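Long-range contacts in 4-hydroxy-3-methylbut-2-enyl diphosphate reductase (Aquifex aeolicus, PDB 3DNF), which catalyses the last step of the non-mevalonate pathway, using an iron-sulfur cluster to reduce hydroxymethylbutenyl diphosphate to isopentenyl and dimethylallyl diphosphates: residues H9-C13 against S261-P267; M213-K219 against N237-E242; A163-E169 against N190-N194; F14-A19 against D93-Y98. All coordinates share one frame; numbering follows the deposited sequence.

Contact 1 of 4, residues H9-C13 against S261-P267; sequences HAGFC and SAGASTP. With F3S (Fe3-s4 cluster), chain E.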
loop_
_atom_site.group_PDB
_atom_site.type_symbol
_atom_site.label_atom_id
_atom_site.label_comp_id
_atom_site.label_asym_id
_atom_site.label_seq_id
_atom_site.Cartn_x
_atom_site.Cartn_y
_atom_site.Cartn_z
ATOM N N HIS B 9 -20.414 21.931 3.729
ATOM C CA HIS B 9 -19.916 21.275 2.500
ATOM C C HIS B 9 -21.001 20.833 1.497
ATOM O O HIS B 9 -20.664 20.193 0.492
ATOM C CB HIS B 9 -18.969 20.097 2.803
ATOM C CG HIS B 9 -17.923 20.412 3.823
ATOM N ND1 HIS B 9 -16.932 21.347 3.606
ATOM C CD2 HIS B 9 -17.730 19.939 5.077
ATOM C CE1 HIS B 9 -16.176 21.435 4.687
ATOM N NE2 HIS B 9 -16.632 20.584 5.587
ATOM N N ALA B 10 -22.272 21.193 1.740
ATOM C CA ALA B 10 -23.327 20.952 0.744
ATOM C C ALA B 10 -22.915 21.583 -0.601
ATOM O O ALA B 10 -22.455 22.734 -0.643
ATOM C CB ALA B 10 -24.684 21.503 1.214
ATOM N N GLY B 11 -23.014 20.812 -1.680
ATOM C CA GLY B 11 -22.867 21.376 -3.016
ATOM C C GLY B 11 -21.450 21.335 -3.516
ATOM O O GLY B 11 -20.698 20.396 -3.200
ATOM N N PHE B 12 -21.090 22.362 -4.312
ATOM C CA PHE B 12 -19.815 22.411 -5.052
ATOM C C PHE B 12 -18.633 22.327 -4.100
ATOM O O PHE B 12 -18.608 22.962 -3.042
ATOM C CB PHE B 12 -19.622 23.756 -5.815
ATOM C CG PHE B 12 -20.536 23.979 -6.999
ATOM C CD1 PHE B 12 -21.345 22.972 -7.513
ATOM C CD2 PHE B 12 -20.540 25.235 -7.627
ATOM C CE1 PHE B 12 -22.168 23.210 -8.618
ATOM C CE2 PHE B 12 -21.345 25.484 -8.724
ATOM C CZ PHE B 12 -22.160 24.467 -9.221
ATOM N N CYS B 13 -17.641 21.561 -4.511
ATOM C CA CYS B 13 -16.348 21.548 -3.849
ATOM C C CYS B 13 -15.583 22.842 -4.130
ATOM O O CYS B 13 -15.932 23.641 -5.017
ATOM C CB CYS B 13 -15.534 20.398 -4.384
ATOM S SG CYS B 13 -15.343 20.623 -6.129
ATOM N N SER B 261 -28.742 19.041 2.504
ATOM C CA SER B 261 -27.464 18.972 1.818
ATOM C C SER B 261 -27.662 18.790 0.333
ATOM O O SER B 261 -28.792 18.702 -0.152
ATOM C CB SER B 261 -26.574 17.880 2.386
ATOM O OG SER B 261 -25.236 18.117 1.983
ATOM N N ALA B 262 -26.549 18.751 -0.389
ATOM C CA ALA B 262 -26.575 18.651 -1.845
ATOM C C ALA B 262 -25.325 17.968 -2.329
ATOM O O ALA B 262 -24.273 18.091 -1.691
ATOM C CB ALA B 262 -26.676 20.041 -2.468
ATOM N N GLY B 263 -25.449 17.278 -3.465
ATOM C CA GLY B 263 -24.326 16.639 -4.165
ATOM C C GLY B 263 -23.357 17.652 -4.787
ATOM O O GLY B 263 -23.593 18.860 -4.758
ATOM N N ALA B 264 -22.270 17.135 -5.342
ATOM C CA ALA B 264 -21.170 17.943 -5.844
ATOM C C ALA B 264 -21.544 18.796 -7.053
ATOM O O ALA B 264 -20.819 19.707 -7.404
ATOM C CB ALA B 264 -19.983 17.058 -6.186
ATOM N N SER B 265 -22.668 18.510 -7.680
ATOM C CA SER B 265 -23.055 19.234 -8.886
ATOM C C SER B 265 -24.158 20.255 -8.652
ATOM O O SER B 265 -24.759 20.756 -9.614
ATOM C CB SER B 265 -23.443 18.236 -9.985
ATOM O OG SER B 265 -22.276 17.640 -10.526
ATOM N N THR B 266 -24.444 20.552 -7.383
ATOM C CA THR B 266 -25.529 21.473 -7.029
ATOM C C THR B 266 -24.982 22.849 -6.644
ATOM O O THR B 266 -24.241 22.981 -5.665
ATOM C CB THR B 266 -26.435 20.881 -5.913
ATOM O OG1 THR B 266 -26.959 19.625 -6.362
ATOM C CG2 THR B 266 -27.639 21.823 -5.568
ATOM N N PRO B 267 -25.358 23.886 -7.418
ATOM C CA PRO B 267 -24.934 25.233 -7.101
ATOM C C PRO B 267 -25.737 25.761 -5.911
ATOM O O PRO B 267 -26.842 25.273 -5.620
ATOM C CB PRO B 267 -25.280 26.016 -8.373
ATOM C CG PRO B 267 -26.415 25.273 -8.965
ATOM C CD PRO B 267 -26.159 23.842 -8.655
HETATM FE FE1 F3S E . -11.575 18.156 -4.905
HETATM FE FE3 F3S E . -10.774 20.022 -6.701
HETATM FE FE4 F3S E . -13.124 19.400 -6.292
HETATM S S1 F3S E . -9.949 17.916 -6.452
HETATM S S2 F3S E . -13.691 17.485 -5.439
HETATM S S3 F3S E . -11.941 20.408 -4.781
HETATM S S4 F3S E . -12.494 20.209 -8.214
HETATM O O HOH W 1 -22.689 24.790 -4.275
HETATM O O HOH W 2 -18.283 20.312 -6.933
#
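A buried contact, made largely through the backbone, sets the loop 9-13, between strand 3-6 and helix 14-26, against the end of strand 257-262 and the turn after it. Gly11 N donates to Ala262 O at 3.0 Å, from well above the carbonyl plane, and Gly11 CA makes a close CH···O contact with Gly263 O. Phe12 carries most of the side-chain contact. With CG anti to the carbonyl carbon (chi1 -70°), the ring reaches the turn, where one face receives Pro267 CA in a CH-pi contact 3.9 Å from the centroid. The rim atom Phe12 CD1 comes to 3.3 Å from Ala264 O. Water 1 links Phe12 N to Thr266 O, a pair whose direct bond is weak, and water 2 joins Cys13 N to Ala264 O. Ala10 CB rests 3.5 Å from Ser261 OG. Beyond the contact, Gly11 O accepts from Arg199. Cys13 SG binds FE4 of the cluster at 2.5 Å and caps helix 14-26, while the type I turn Gly263-Thr266 carries Ser265, predicted to bind the substrate. Such loops at the C-terminal ends of parallel strands are the usual location of active sites in open alpha/beta folds.

Contact 2 of 4, residues M213-K219 against N237-E242; sequences MIIIGGK and NTYHIE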
loop_
_atom_site.group_PDB
_atom_site.type_symbol
_atom_site.label_atom_id
_atom_site.label_comp_id
_atom_site.label_asym_id
_atom_site.label_seq_id
_atom_site.Cartn_x
_atom_site.Cartn_y
_atom_site.Cartn_z
ATOM N N MET B 213 -34.426 15.217 6.553
ATOM C CA MET B 213 -33.245 15.466 5.742
ATOM C C MET B 213 -33.642 15.615 4.277
ATOM O O MET B 213 -34.337 14.760 3.724
ATOM C CB MET B 213 -32.244 14.316 5.915
ATOM C CG MET B 213 -31.290 14.482 7.090
ATOM S SD MET B 213 -30.286 16.000 6.977
ATOM C CE MET B 213 -29.165 15.676 5.611
ATOM N N ILE B 214 -33.206 16.715 3.663
ATOM C CA ILE B 214 -33.343 16.942 2.219
ATOM C C ILE B 214 -31.983 16.852 1.530
ATOM O O ILE B 214 -31.051 17.570 1.893
ATOM C CB ILE B 214 -33.987 18.329 1.895
ATOM C CG1 ILE B 214 -35.321 18.523 2.637
ATOM C CG2 ILE B 214 -34.131 18.529 0.370
ATOM C CD1 ILE B 214 -36.408 17.455 2.361
ATOM N N ILE B 215 -31.882 15.965 0.543
ATOM C CA ILE B 215 -30.665 15.781 -0.249
ATOM C C ILE B 215 -30.947 16.220 -1.688
ATOM O O ILE B 215 -31.836 15.672 -2.358
ATOM C CB ILE B 215 -30.150 14.300 -0.196
ATOM C CG1 ILE B 215 -29.823 13.851 1.251
ATOM C CG2 ILE B 215 -28.989 14.074 -1.170
ATOM C CD1 ILE B 215 -28.780 14.690 1.999
ATOM N N ILE B 216 -30.213 17.230 -2.150
ATOM C CA ILE B 216 -30.451 17.806 -3.472
ATOM C C ILE B 216 -29.386 17.324 -4.480
ATOM O O ILE B 216 -28.208 17.179 -4.139
ATOM C CB ILE B 216 -30.491 19.361 -3.423
ATOM C CG1 ILE B 216 -31.453 19.853 -2.350
ATOM C CG2 ILE B 216 -30.900 19.939 -4.791
ATOM C CD1 ILE B 216 -31.134 21.257 -1.866
ATOM N N GLY B 217 -29.819 17.062 -5.715
ATOM C CA GLY B 217 -28.900 16.689 -6.780
ATOM C C GLY B 217 -29.564 15.928 -7.900
ATOM O O GLY B 217 -30.669 15.393 -7.734
ATOM N N GLY B 218 -28.893 15.869 -9.049
ATOM C CA GLY B 218 -29.402 15.094 -10.181
ATOM C C GLY B 218 -29.436 13.625 -9.803
ATOM O O GLY B 218 -28.574 13.171 -9.046
ATOM N N LYS B 219 -30.434 12.897 -10.315
ATOM C CA LYS B 219 -30.614 11.457 -10.045
ATOM C C LYS B 219 -29.446 10.612 -10.554
ATOM O O LYS B 219 -29.087 9.607 -9.944
ATOM C CB LYS B 219 -31.903 10.920 -10.687
ATOM C CG LYS B 219 -33.193 11.567 -10.212
ATOM C CD LYS B 219 -34.393 11.096 -11.044
ATOM C CE LYS B 219 -35.632 11.891 -10.656
ATOM N NZ LYS B 219 -36.824 11.580 -11.480
ATOM N N ASN B 237 -36.648 9.928 7.280
ATOM C CA ASN B 237 -37.263 11.087 6.635
ATOM C C ASN B 237 -36.278 11.845 5.759
ATOM O O ASN B 237 -36.262 13.080 5.742
ATOM C CB ASN B 237 -37.896 12.002 7.685
ATOM C CG ASN B 237 -38.915 11.281 8.540
ATOM O OD1 ASN B 237 -39.860 10.666 7.977
ATOM N ND2 ASN B 237 -38.774 11.320 9.780
ATOM N N THR B 238 -35.447 11.077 5.040
ATOM C CA THR B 238 -34.572 11.652 4.037
ATOM C C THR B 238 -35.313 11.552 2.687
ATOM O O THR B 238 -35.881 10.508 2.334
ATOM C CB THR B 238 -33.208 10.929 3.950
ATOM O OG1 THR B 238 -32.542 11.011 5.220
ATOM C CG2 THR B 238 -32.309 11.560 2.849
ATOM N N TYR B 239 -35.302 12.659 1.928
ATOM C CA TYR B 239 -35.924 12.685 0.623
ATOM C C TYR B 239 -34.903 13.245 -0.317
ATOM O O TYR B 239 -34.270 14.258 -0.015
ATOM C CB TYR B 239 -37.184 13.547 0.648
ATOM C CG TYR B 239 -38.210 13.065 1.661
ATOM C CD1 TYR B 239 -38.257 13.607 2.947
ATOM C CD2 TYR B 239 -39.116 12.049 1.342
ATOM C CE1 TYR B 239 -39.184 13.158 3.887
ATOM C CE2 TYR B 239 -40.048 11.596 2.270
ATOM C CZ TYR B 239 -40.080 12.155 3.542
ATOM O OH TYR B 239 -41.006 11.707 4.466
ATOM N N HIS B 240 -34.709 12.563 -1.437
ATOM C CA HIS B 240 -33.842 13.094 -2.477
ATOM C C HIS B 240 -34.666 13.874 -3.510
ATOM O O HIS B 240 -35.720 13.408 -3.943
ATOM C CB HIS B 240 -33.038 11.969 -3.139
ATOM C CG HIS B 240 -32.376 12.386 -4.411
ATOM N ND1 HIS B 240 -32.856 12.021 -5.651
ATOM C CD2 HIS B 240 -31.306 13.182 -4.642
ATOM C CE1 HIS B 240 -32.098 12.557 -6.589
ATOM N NE2 HIS B 240 -31.151 13.264 -6.003
ATOM N N ILE B 241 -34.203 15.070 -3.884
ATOM C CA ILE B 241 -34.911 15.903 -4.870
ATOM C C ILE B 241 -33.943 16.596 -5.840
ATOM O O ILE B 241 -32.795 16.857 -5.486
ATOM C CB ILE B 241 -35.830 16.974 -4.205
ATOM C CG1 ILE B 241 -35.020 17.928 -3.323
ATOM C CG2 ILE B 241 -36.953 16.322 -3.390
ATOM C CD1 ILE B 241 -35.706 19.256 -3.068
ATOM N N GLU B 242 -34.423 16.880 -7.053
ATOM C CA GLU B 242 -33.650 17.618 -8.058
ATOM C C GLU B 242 -34.031 19.104 -8.091
ATOM O O GLU B 242 -33.212 19.958 -8.453
ATOM C CB GLU B 242 -33.848 16.998 -9.440
ATOM C CG GLU B 242 -33.074 15.715 -9.659
ATOM C CD GLU B 242 -33.261 15.151 -11.055
ATOM O OE1 GLU B 242 -34.365 15.311 -11.628
ATOM O OE2 GLU B 242 -32.305 14.535 -11.579
#
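Met213 and Thr238 lie side by side at the start of a parallel strand pair, Met213 CB 3.4 Å from Thr238 OG1. The hydroxyl itself is engaged by Ser231 and Asn235, while its sister branch, CG2, meets Ile215 CG1 at 3.7 Å. On the other sheet face, Ile241 holds CG1 between its backbone N and carbonyl carbon (chi1 60°), which brings that atom to 3.8 Å from Ile214 CG2 and alongside Ile216 CG1. Tyr239 shares this face; Ile214 CD1 approaches its ring obliquely, and Trp251 stacks on it. Five backbone bonds, from Met213 N to Gly217 N, tie the strands together, the straightest being Ile215 N to Tyr239 O at 178°. Near the end of its strand, His240 places CG opposite its own N (chi1 167°), and NE2 reaches past the last bridge to Gly217 O at 2.8 Å in a weak, bent bond. Lys219 CG lies at the edge of the imidazole. Glu242 crosses Lys219 at about a right angle, and its OE2 takes Lys219 N at 2.8 Å on the anti side, tilted from the carboxylate plane. The chemistry thus divides: apolar branches and regular backbone bonds join the strands, whereas Glu242, and more weakly His240, bond to the backbone of the loop 217-219 that leads to Ser221, predicted to bind the substrate.

Contact 3 of 4, residues A163-E169 against N190-N194; sequences AQTTQNE and NTICN. With F3S (Fe3-s4 cluster), chain E.
Ile192 lays its side chain over Ala163 and the turn that follows it, with CG1 3.5 Å from Ala163 CB. CG1 stands anti to the carbonyl carbon (chi1 -63°) and the chain continues extended, taking CD1 to 3.6 Å from Gln167 O and obliquely across Glu169 CG. Phe172 of helix 169-182 also touches both Ile192 and Ala163. Beside this apolar patch, Thr191 OG1 donates to Ala163 O at 2.7 Å, in the carbonyl plane and on a lone pair; its chi1 of 49°, with OG1 between backbone N and carbonyl carbon, turns the hydroxyl back to the neighbouring loop. Cys193 N makes the second direct bond, 2.8 Å to Thr165 O, again on an in-plane lone pair and nearly straight at 167°. Water 3 donates both to Thr165 O and to Cys193 O, giving the threonine carbonyl two donors. An Asx turn, Asn190 OD1 accepting from Ile192 N, shapes the approach to Cys193. Asn190 ND2 also bonds to Ala180 O of the second subunit, and water 4 connects it to Glu169. At the cluster, Cys193 SG binds FE1 at 2.3 Å, while Thr165 CB lies 3.5 Å from cluster S1. The Thr165 hydroxyl bonds to Glu126, the predicted proton donor. Together the two loops, each between a parallel strand and the next helix, form one wall of the iron-sulfur active site of the IspH fold.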
loop_
_atom_site.group_PDB
_atom_site.type_symbol
_atom_site.label_atom_id
_atom_site.label_comp_id
_atom_site.label_asym_id
_atom_site.label_seq_id
_atom_site.Cartn_x
_atom_site.Cartn_y
_atom_site.Cartn_z
ATOM N N ALA B 163 -3.118 9.264 -7.213
ATOM C CA ALA B 163 -4.545 8.985 -7.389
ATOM C C ALA B 163 -5.232 10.092 -8.168
ATOM O O ALA B 163 -4.887 11.282 -8.068
ATOM C CB ALA B 163 -5.251 8.819 -6.038
ATOM N N GLN B 164 -6.185 9.680 -8.985
ATOM C CA GLN B 164 -7.175 10.615 -9.488
ATOM C C GLN B 164 -7.837 11.237 -8.241
ATOM O O GLN B 164 -8.053 10.558 -7.238
ATOM C CB GLN B 164 -8.181 9.854 -10.334
ATOM C CG GLN B 164 -9.220 10.738 -11.038
ATOM C CD GLN B 164 -10.318 9.921 -11.686
ATOM O OE1 GLN B 164 -10.260 8.691 -11.694
ATOM N NE2 GLN B 164 -11.329 10.593 -12.242
ATOM N N THR B 165 -8.086 12.547 -8.270
ATOM C CA THR B 165 -8.583 13.263 -7.057
ATOM C C THR B 165 -9.843 12.645 -6.444
ATOM O O THR B 165 -10.029 12.657 -5.213
ATOM C CB THR B 165 -8.830 14.761 -7.310
ATOM O OG1 THR B 165 -9.831 14.951 -8.338
ATOM C CG2 THR B 165 -7.486 15.504 -7.698
ATOM N N THR B 166 -10.711 12.126 -7.315
ATOM C CA THR B 166 -11.981 11.496 -6.908
ATOM C C THR B 166 -11.907 9.981 -6.741
ATOM O O THR B 166 -12.933 9.335 -6.563
ATOM C CB THR B 166 -13.089 11.831 -7.921
ATOM O OG1 THR B 166 -12.636 11.438 -9.223
ATOM C CG2 THR B 166 -13.342 13.318 -7.918
ATOM N N GLN B 167 -10.706 9.409 -6.776
ATOM C CA GLN B 167 -10.551 7.956 -6.600
ATOM C C GLN B 167 -11.083 7.513 -5.225
ATOM O O GLN B 167 -10.790 8.124 -4.212
ATOM C CB GLN B 167 -9.070 7.559 -6.767
ATOM C CG GLN B 167 -8.778 6.081 -6.437
ATOM C CD GLN B 167 -9.515 5.142 -7.340
ATOM O OE1 GLN B 167 -9.527 5.306 -8.564
ATOM N NE2 GLN B 167 -10.176 4.155 -6.745
ATOM N N ASN B 168 -11.857 6.440 -5.202
ATOM C CA ASN B 168 -12.276 5.891 -3.924
ATOM C C ASN B 168 -11.092 5.301 -3.147
ATOM O O ASN B 168 -10.143 4.719 -3.728
ATOM C CB ASN B 168 -13.450 4.902 -4.061
ATOM C CG ASN B 168 -13.008 3.489 -4.374
ATOM O OD1 ASN B 168 -12.551 2.747 -3.505
ATOM N ND2 ASN B 168 -13.187 3.090 -5.629
ATOM N N GLU B 169 -11.133 5.495 -1.841
ATOM C CA GLU B 169 -10.029 5.124 -0.940
ATOM C C GLU B 169 -9.856 3.627 -0.830
ATOM O O GLU B 169 -8.731 3.136 -0.713
ATOM C CB GLU B 169 -10.271 5.688 0.455
ATOM C CG GLU B 169 -10.177 7.222 0.561
ATOM C CD GLU B 169 -10.130 7.671 2.020
ATOM O OE1 GLU B 169 -10.654 6.965 2.893
ATOM O OE2 GLU B 169 -9.574 8.746 2.306
ATOM N N ASN B 190 -0.373 10.598 -1.776
ATOM C CA ASN B 190 -1.829 10.484 -1.727
ATOM C C ASN B 190 -2.490 11.788 -2.176
ATOM O O ASN B 190 -2.599 12.739 -1.409
ATOM C CB ASN B 190 -2.336 10.094 -0.339
ATOM C CG ASN B 190 -3.852 9.835 -0.319
ATOM O OD1 ASN B 190 -4.603 10.304 -1.195
ATOM N ND2 ASN B 190 -4.299 9.125 0.667
ATOM N N THR B 191 -2.949 11.789 -3.421
ATOM C CA THR B 191 -3.559 12.993 -3.999
ATOM C C THR B 191 -5.110 12.943 -4.029
ATOM O O THR B 191 -5.753 13.740 -4.741
ATOM C CB THR B 191 -3.038 13.171 -5.413
ATOM O OG1 THR B 191 -3.167 11.936 -6.107
ATOM C CG2 THR B 191 -1.563 13.638 -5.432
ATOM N N ILE B 192 -5.702 12.013 -3.272
ATOM C CA ILE B 192 -7.174 11.939 -3.130
ATOM C C ILE B 192 -7.677 13.184 -2.420
ATOM O O ILE B 192 -7.197 13.525 -1.349
ATOM C CB ILE B 192 -7.620 10.666 -2.367
ATOM C CG1 ILE B 192 -7.207 9.428 -3.177
ATOM C CG2 ILE B 192 -9.129 10.683 -2.086
ATOM C CD1 ILE B 192 -7.611 8.081 -2.529
ATOM N N CYS B 193 -8.678 13.824 -3.009
ATOM C CA CYS B 193 -9.247 15.037 -2.421
ATOM C C CYS B 193 -10.295 14.638 -1.397
ATOM O O CYS B 193 -11.104 13.731 -1.658
ATOM C CB CYS B 193 -9.847 15.906 -3.541
ATOM S SG CYS B 193 -10.746 17.295 -2.886
ATOM N N ASN B 194 -10.311 15.307 -0.241
ATOM C CA ASN B 194 -11.273 14.953 0.819
ATOM C C ASN B 194 -12.680 15.551 0.648
ATOM O O ASN B 194 -13.552 15.313 1.508
ATOM C CB ASN B 194 -10.732 15.285 2.228
ATOM C CG ASN B 194 -10.463 16.787 2.437
ATOM O OD1 ASN B 194 -10.772 17.635 1.591
ATOM N ND2 ASN B 194 -9.862 17.108 3.575
HETATM FE FE1 F3S E . -11.575 18.156 -4.905
HETATM FE FE3 F3S E . -10.774 20.022 -6.701
HETATM FE FE4 F3S E . -13.124 19.400 -6.292
HETATM S S1 F3S E . -9.949 17.916 -6.452
HETATM S S2 F3S E . -13.691 17.485 -5.439
HETATM S S3 F3S E . -11.941 20.408 -4.781
HETATM S S4 F3S E . -12.494 20.209 -8.214
HETATM O O HOH W 3 -12.394 12.284 -3.641
HETATM O O HOH W 4 -7.126 9.202 1.673
#

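Contact 4 of 4, residues F14-A19 against D93-Y98; sequences FGVKRA and DATCPY. With F3S (Fe3-s4 cluster), chain E.
The iron-sulfur pocket gathers the N-terminal ends of two helices here, 14-26 and 97-111. Cys96 SG binds FE3 of the cluster at 2.2 Å and also accepts from Tyr98 N, capping the helix it precedes. Its sulfur sits 3.6 Å from Gly15 CA. Phe14 places CG opposite its backbone N (chi1 168°), directing the ring toward the start of helix 97-111: its edge meets Pro97 CG, 3.8 Å from Phe14 CE2. Tyr98 approaches the same ring obliquely, the planes inclined at 41°, and turns its own edge to cluster S3. Arg18 extends from CG to NE, laying one guanidinium face over Pro97 CG and CD. In the guanidinium plane, water 5 accepts from Arg18 NH1 at 2.7 Å and donates to Gly15 O and Ala94 O, bridging the two backbones. Asp93 OD1 receives both Thr95 N, in an Asx turn, and Thr95 OG1 at 2.6 Å, which fixes the bend ahead of Cys96. Further along, Ala19 CB packs on Ala94 CB at 3.8 Å. The contact thus brings the first turns of helix 14-26 against the link from strand 90-93 to helix 97-111, with Ala94 and Thr95 also packing on the adjacent strand 68-71.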
loop_
_atom_site.group_PDB
_atom_site.type_symbol
_atom_site.label_atom_id
_atom_site.label_comp_id
_atom_site.label_asym_id
_atom_site.label_seq_id
_atom_site.Cartn_x
_atom_site.Cartn_y
_atom_site.Cartn_z
ATOM N N PHE B 14 -14.489 23.008 -3.406
ATOM C CA PHE B 14 -13.632 24.174 -3.570
ATOM C C PHE B 14 -13.257 24.476 -5.038
ATOM O O PHE B 14 -13.430 25.604 -5.528
ATOM C CB PHE B 14 -12.369 23.962 -2.748
ATOM C CG PHE B 14 -11.298 24.957 -3.049
ATOM C CD1 PHE B 14 -11.366 26.240 -2.530
ATOM C CD2 PHE B 14 -10.226 24.606 -3.872
ATOM C CE1 PHE B 14 -10.364 27.178 -2.830
ATOM C CE2 PHE B 14 -9.221 25.520 -4.180
ATOM C CZ PHE B 14 -9.286 26.802 -3.677
ATOM N N GLY B 15 -12.749 23.474 -5.741
ATOM C CA GLY B 15 -12.289 23.643 -7.115
ATOM C C GLY B 15 -13.382 24.043 -8.074
ATOM O O GLY B 15 -13.170 24.859 -8.934
ATOM N N VAL B 16 -14.570 23.465 -7.947
ATOM C CA VAL B 16 -15.640 23.809 -8.896
ATOM C C VAL B 16 -16.175 25.231 -8.607
ATOM O O VAL B 16 -16.447 26.006 -9.523
ATOM C CB VAL B 16 -16.759 22.732 -8.896
ATOM C CG1 VAL B 16 -18.021 23.240 -9.578
ATOM C CG2 VAL B 16 -16.246 21.460 -9.563
ATOM N N LYS B 17 -16.333 25.548 -7.331
ATOM C CA LYS B 17 -16.723 26.881 -6.904
ATOM C C LYS B 17 -15.749 27.898 -7.502
ATOM O O LYS B 17 -16.167 28.889 -8.067
ATOM C CB LYS B 17 -16.664 26.984 -5.371
ATOM C CG LYS B 17 -17.894 26.575 -4.638
ATOM C CD LYS B 17 -17.773 27.032 -3.189
ATOM C CE LYS B 17 -19.131 27.392 -2.597
ATOM N NZ LYS B 17 -19.544 26.435 -1.541
ATOM N N ARG B 18 -14.461 27.618 -7.377
ATOM C CA ARG B 18 -13.388 28.483 -7.886
ATOM C C ARG B 18 -13.473 28.610 -9.420
ATOM O O ARG B 18 -13.382 29.732 -9.953
ATOM C CB ARG B 18 -12.031 27.905 -7.473
ATOM C CG ARG B 18 -10.839 28.556 -8.117
ATOM C CD ARG B 18 -9.556 28.001 -7.518
ATOM N NE ARG B 18 -8.385 28.656 -8.109
ATOM C CZ ARG B 18 -7.793 28.282 -9.243
ATOM N NH1 ARG B 18 -8.268 27.265 -9.951
ATOM N NH2 ARG B 18 -6.715 28.950 -9.653
ATOM N N ALA B 19 -13.664 27.482 -10.119
ATOM C CA ALA B 19 -13.810 27.505 -11.602
ATOM C C ALA B 19 -14.989 28.389 -12.043
ATOM O O ALA B 19 -14.857 29.193 -12.990
ATOM C CB ALA B 19 -13.927 26.110 -12.172
ATOM N N ASP B 93 -6.985 29.468 -16.900
ATOM C CA ASP B 93 -6.767 28.129 -16.370
ATOM C C ASP B 93 -7.511 27.990 -15.057
ATOM O O ASP B 93 -7.011 28.448 -14.036
ATOM C CB ASP B 93 -5.293 27.823 -16.146
ATOM C CG ASP B 93 -5.060 26.367 -15.736
ATOM O OD1 ASP B 93 -6.043 25.591 -15.754
ATOM O OD2 ASP B 93 -3.891 25.992 -15.520
ATOM N N ALA B 94 -8.638 27.268 -15.079
ATOM C CA ALA B 94 -9.409 27.034 -13.871
ATOM C C ALA B 94 -9.260 25.578 -13.375
ATOM O O ALA B 94 -10.073 25.101 -12.601
ATOM C CB ALA B 94 -10.886 27.391 -14.067
ATOM N N THR B 95 -8.223 24.877 -13.832
ATOM C CA THR B 95 -7.868 23.594 -13.229
ATOM C C THR B 95 -7.811 23.692 -11.699
ATOM O O THR B 95 -7.193 24.593 -11.152
ATOM C CB THR B 95 -6.473 23.128 -13.730
ATOM O OG1 THR B 95 -6.488 23.132 -15.147
ATOM C CG2 THR B 95 -6.179 21.690 -13.232
ATOM N N CYS B 96 -8.463 22.758 -11.007
ATOM C CA CYS B 96 -8.413 22.755 -9.527
ATOM C C CYS B 96 -6.950 22.684 -9.037
ATOM O O CYS B 96 -6.169 21.885 -9.599
ATOM C CB CYS B 96 -9.228 21.572 -8.963
ATOM S SG CYS B 96 -9.323 21.566 -7.152
ATOM N N PRO B 97 -6.566 23.511 -8.031
ATOM C CA PRO B 97 -5.230 23.448 -7.398
ATOM C C PRO B 97 -4.885 22.010 -6.983
ATOM O O PRO B 97 -3.730 21.605 -7.092
ATOM C CB PRO B 97 -5.381 24.374 -6.188
ATOM C CG PRO B 97 -6.372 25.404 -6.696
ATOM C CD PRO B 97 -7.391 24.565 -7.383
ATOM N N TYR B 98 -5.887 21.214 -6.593
ATOM C CA TYR B 98 -5.613 19.823 -6.170
ATOM C C TYR B 98 -5.348 18.893 -7.336
ATOM O O TYR B 98 -4.655 17.901 -7.201
ATOM C CB TYR B 98 -6.704 19.270 -5.259
ATOM C CG TYR B 98 -6.934 20.210 -4.094
ATOM C CD1 TYR B 98 -5.856 20.802 -3.431
ATOM C CD2 TYR B 98 -8.220 20.554 -3.689
ATOM C CE1 TYR B 98 -6.053 21.703 -2.386
ATOM C CE2 TYR B 98 -8.425 21.444 -2.638
ATOM C CZ TYR B 98 -7.330 22.015 -1.999
ATOM O OH TYR B 98 -7.510 22.896 -0.947
HETATM FE FE1 F3S E . -11.575 18.156 -4.905
HETATM FE FE3 F3S E . -10.774 20.022 -6.701
HETATM FE FE4 F3S E . -13.124 19.400 -6.292
HETATM S S1 F3S E . -9.949 17.916 -6.452
HETATM S S2 F3S E . -13.691 17.485 -5.439
HETATM S S3 F3S E . -11.941 20.408 -4.781
HETATM S S4 F3S E . -12.494 20.209 -8.214
HETATM O O HOH W 5 -10.426 25.589 -9.836
#

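Contacts 1, 3 and 4 surround one cluster, each supplying a cysteine to a different iron: Cys13, Cys193 and Cys96. Segments 9-13 and 14-19 are consecutive, and contacts 1 and 4 touch where Phe12 CB meets Lys17 CG at 3.5 Å. Contacts 3 and 4 meet through Tyr98, whose backbone O lies 3.7 Å from Thr165 CG2. Between contacts 1 and 3 the nearest atoms are about 6 Å apart. Contact 2 lies farther out, its centre about 25 Å from those of contacts 3 and 4, but joins contact 1 through their common sheet, as in the probable bond from Gly263 N to Ile216 O at 2.8 Å. The loops after these strands carry or adjoin Ser265 and Ser221, both predicted to bind the substrate.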